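Local coordinates for UPF0255 protein frsA (PDB 4I4C), which probably hydrolyses carboxylic esters as a serine esterase of the FrsA family, within the alpha/beta-hydrolase clan, at residues A[317-320]-A[321-325]; A[332-335]-A[336-340]. All blocks are in the same frame, centred on the assembly; numbering follows the deposited sequence.

Overall arrangement
Both contacts are local, between successive turns at the C-terminal parts of two short helices, and they come in series along the chain: interaction 1 closes helix 314-323, and interaction 2 follows at the end of helix 331-337, with the short strand 328-329 in the connection. Their centres lie about 12 Å apart. Both helices belong to the long connection from strand 291-295 to strand 358-363, which are neighbours in the central sheet. The two contacts pack through leucine and methionine side chains, Leu320 CD1 lying 3.3 Å from Met338 SD and Leu324 CD1 3.5 Å from Leu334 CD1. Leu320 and Met338 place this apolar seam about 5 and 6 Å from a bound hexanoic acid.

Interaction 1. Residues A[317-320]-A[321-325]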
# COMPACT_ATOMS: atom_id res chain seq x y z
N LEU A 317 8.06 2.10 -12.83
CA LEU A 317 9.23 2.95 -12.90
C LEU A 317 8.88 4.40 -12.49
O LEU A 317 9.68 5.06 -11.84
CB LEU A 317 9.84 2.89 -14.31
CG LEU A 317 10.41 1.51 -14.68
CD1 LEU A 317 10.70 1.43 -16.18
CD2 LEU A 317 11.68 1.23 -13.88
N ASP A 318 7.67 4.86 -12.85
CA ASP A 318 7.22 6.19 -12.45
C ASP A 318 7.08 6.28 -10.92
O ASP A 318 7.53 7.24 -10.29
CB ASP A 318 5.88 6.57 -13.11
CG ASP A 318 5.98 6.86 -14.62
OD1 ASP A 318 7.09 6.95 -15.20
OD2 ASP A 318 4.90 7.05 -15.23
N VAL A 319 6.42 5.29 -10.32
CA VAL A 319 6.31 5.24 -8.87
C VAL A 319 7.69 5.23 -8.18
O VAL A 319 7.90 5.93 -7.19
CB VAL A 319 5.50 4.01 -8.39
CG1 VAL A 319 5.67 3.79 -6.89
CG2 VAL A 319 4.04 4.19 -8.74
N LEU A 320 8.61 4.43 -8.71
CA LEU A 320 9.96 4.34 -8.15
C LEU A 320 10.71 5.67 -8.23
O LEU A 320 11.32 6.11 -7.25
CB LEU A 320 10.74 3.21 -8.83
CG LEU A 320 10.22 1.83 -8.43
CD1 LEU A 320 10.85 0.77 -9.28
CD2 LEU A 320 10.50 1.58 -6.95
N ALA A 321 10.66 6.31 -9.40
CA ALA A 321 11.25 7.63 -9.59
C ALA A 321 10.68 8.65 -8.61
O ALA A 321 11.41 9.48 -8.08
CB ALA A 321 11.03 8.10 -11.02
N SER A 322 9.37 8.59 -8.38
CA SER A 322 8.73 9.51 -7.45
C SER A 322 9.20 9.29 -6.01
O SER A 322 9.65 10.22 -5.33
CB SER A 322 7.21 9.38 -7.56
OG SER A 322 6.55 10.53 -7.07
N ARG A 323 9.10 8.05 -5.54
CA ARG A 323 9.44 7.74 -4.15
C ARG A 323 10.91 8.06 -3.89
O ARG A 323 11.27 8.46 -2.79
CB ARG A 323 9.16 6.27 -3.82
CG ARG A 323 7.72 5.83 -4.02
CD ARG A 323 6.73 6.60 -3.14
NE ARG A 323 5.37 6.18 -3.48
CZ ARG A 323 4.61 6.81 -4.38
NH1 ARG A 323 5.05 7.90 -4.98
NH2 ARG A 323 3.40 6.34 -4.66
N LEU A 324 11.74 7.88 -4.91
CA LEU A 324 13.17 8.15 -4.76
C LEU A 324 13.52 9.62 -4.98
O LEU A 324 14.69 10.00 -4.90
CB LEU A 324 13.99 7.25 -5.69
CG LEU A 324 13.89 5.78 -5.30
CD1 LEU A 324 14.61 4.90 -6.30
CD2 LEU A 324 14.46 5.59 -3.90
N GLY A 325 12.50 10.43 -5.25
CA GLY A 325 12.67 11.85 -5.48
C GLY A 325 13.53 12.20 -6.67
O GLY A 325 14.21 13.23 -6.68
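With CG1 of Val319 trans to its backbone N (chi1 167°) and the Arg323 chain bent at chi2 (-61°), the valine methyl and the guanidinium group meet one helical turn apart. CG1 lies over one face of the guanidinium group, 4.1 Å from Arg323 CZ and displaced toward the rim, and the two side chains cross at a slant. Arg323 CG, set beside the backbone N by chi1, lies 3.2 Å from Val319 O; the bend at chi2 then brings the guanidinium group back to Val319 CG1. The Val319 carbonyl also accepts the nearly straight bond from Arg323 N (2.9 Å to Val319 O, 171° at the hydrogen).

These are the closing turns of helix 314-323. Ala321 N bonds to Leu317 O at 2.9 Å, Ser322 N to Asp318 O at 3.0 Å and Leu324 N to Leu320 O at 3.0 Å. Gly325 then takes a positive phi and ends the helix in a Schellman motif, its N turning back to Ser322 O at 2.9 Å. The Leu324 side chain lies against the Leu320 carbonyl, CG 3.2 Å from Leu320 O.

Beyond these turns, Arg323 NH1 bonds to His139 O and NH2 to Leu202 O and Pro138 O, Ser322 OG accepts from Lys141 N, and the Asp318 carboxylate bonds to the hydroxyls of Tyr29 and Tyr49. The carbonyls probably offset the buried positive charge while a methyl covers one face, an arrangement that fixes the plane of the group and ties the helix end to Pro138 and Leu202, the latter a residue of the hexanoic acid pocket.

Interaction 2. Residues A[332-335]-A[336-340]; sequences YSLS and GQMAA
Tyr332 O receives Gly336 N at 3.2 Å in the closing turns of helix 331-337, and it is gripped a second time by Ser335 OG at 2.6 Å. Both donors come from the same face of the carbonyl plane, the hydroxyl lying well above that plane. Next along the chain, Ser333 O takes Gln337 N at 3.0 Å, and the extended Gln337 side chain runs back beside this carbonyl, its CG 3.4 Å from Ser333 O. Its amide end comes alongside the Ser333 hydroxyl, while Gln337 OE1 is bonded to Lys326 NZ.

Leu334 O accepts Met338 N at 3.3 Å with a bent geometry (139° at the hydrogen) and a weak second bond from Gln337 N; a 3-10 segment follows at 339-340. Leu334 packs on Leu320 of helix 314-323. Ser335 holds OG between its backbone N and carbonyl carbon (chi1 63°), which folds the hydroxyl back toward the preceding turn; Gln310 NE2 also bonds to this buried oxygen. Met338 is bent at chi3 (-59°), and this brings CE back against Leu334 O and Ser335 CA. The methyl carbon, Met338 CE, lies 4.1 Å from Leu334 CG and closer still, 3.3 Å, to Leu334 O.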
# COMPACT_ATOMS: atom_id res chain seq x y z
N TYR A 332 18.48 2.59 -16.44
CA TYR A 332 19.58 1.67 -16.21
C TYR A 332 20.18 1.93 -14.83
O TYR A 332 20.48 1.00 -14.09
CB TYR A 332 20.65 1.80 -17.30
CG TYR A 332 20.08 1.72 -18.70
CD1 TYR A 332 19.78 0.50 -19.28
CD2 TYR A 332 19.83 2.88 -19.42
CE1 TYR A 332 19.25 0.43 -20.56
CE2 TYR A 332 19.31 2.83 -20.70
CZ TYR A 332 19.01 1.60 -21.27
OH TYR A 332 18.49 1.56 -22.54
N SER A 333 20.35 3.20 -14.50
CA SER A 333 20.88 3.57 -13.20
C SER A 333 19.89 3.22 -12.08
O SER A 333 20.28 2.62 -11.09
CB SER A 333 21.23 5.05 -13.17
OG SER A 333 21.62 5.42 -11.88
N LEU A 334 18.63 3.60 -12.25
CA LEU A 334 17.58 3.22 -11.30
C LEU A 334 17.53 1.71 -11.00
O LEU A 334 17.38 1.30 -9.85
CB LEU A 334 16.21 3.68 -11.81
CG LEU A 334 14.98 3.39 -10.96
CD1 LEU A 334 15.23 3.84 -9.54
CD2 LEU A 334 13.74 4.11 -11.53
N SER A 335 17.66 0.89 -12.04
CA SER A 335 17.60 -0.56 -11.90
C SER A 335 18.77 -1.10 -11.09
O SER A 335 18.61 -2.04 -10.32
CB SER A 335 17.60 -1.23 -13.27
OG SER A 335 18.80 -0.94 -13.96
N GLY A 336 19.96 -0.53 -11.30
CA GLY A 336 21.14 -0.94 -10.56
C GLY A 336 21.05 -0.53 -9.10
O GLY A 336 21.52 -1.24 -8.21
N GLN A 337 20.44 0.62 -8.85
CA GLN A 337 20.36 1.16 -7.50
C GLN A 337 19.43 0.39 -6.57
O GLN A 337 19.67 0.35 -5.36
CB GLN A 337 19.97 2.63 -7.53
CG GLN A 337 21.09 3.58 -7.93
CD GLN A 337 20.59 4.98 -8.26
OE1 GLN A 337 19.41 5.17 -8.61
NE2 GLN A 337 21.48 5.97 -8.14
N MET A 338 18.37 -0.21 -7.10
CA MET A 338 17.41 -0.88 -6.22
C MET A 338 17.88 -2.22 -5.63
O MET A 338 17.24 -2.75 -4.71
CB MET A 338 16.05 -1.03 -6.90
CG MET A 338 15.23 0.26 -6.88
SD MET A 338 13.77 -0.01 -7.85
CE MET A 338 14.54 -0.41 -9.40
N ALA A 339 18.99 -2.75 -6.14
CA ALA A 339 19.56 -3.99 -5.59
C ALA A 339 19.77 -3.87 -4.07
O ALA A 339 19.62 -4.85 -3.33
CB ALA A 339 20.85 -4.34 -6.29
N ALA A 340 20.06 -2.66 -3.61
CA ALA A 340 20.34 -2.44 -2.19
C ALA A 340 19.14 -2.65 -1.27
O ALA A 340 19.28 -2.62 -0.04
CB ALA A 340 20.92 -1.06 -1.98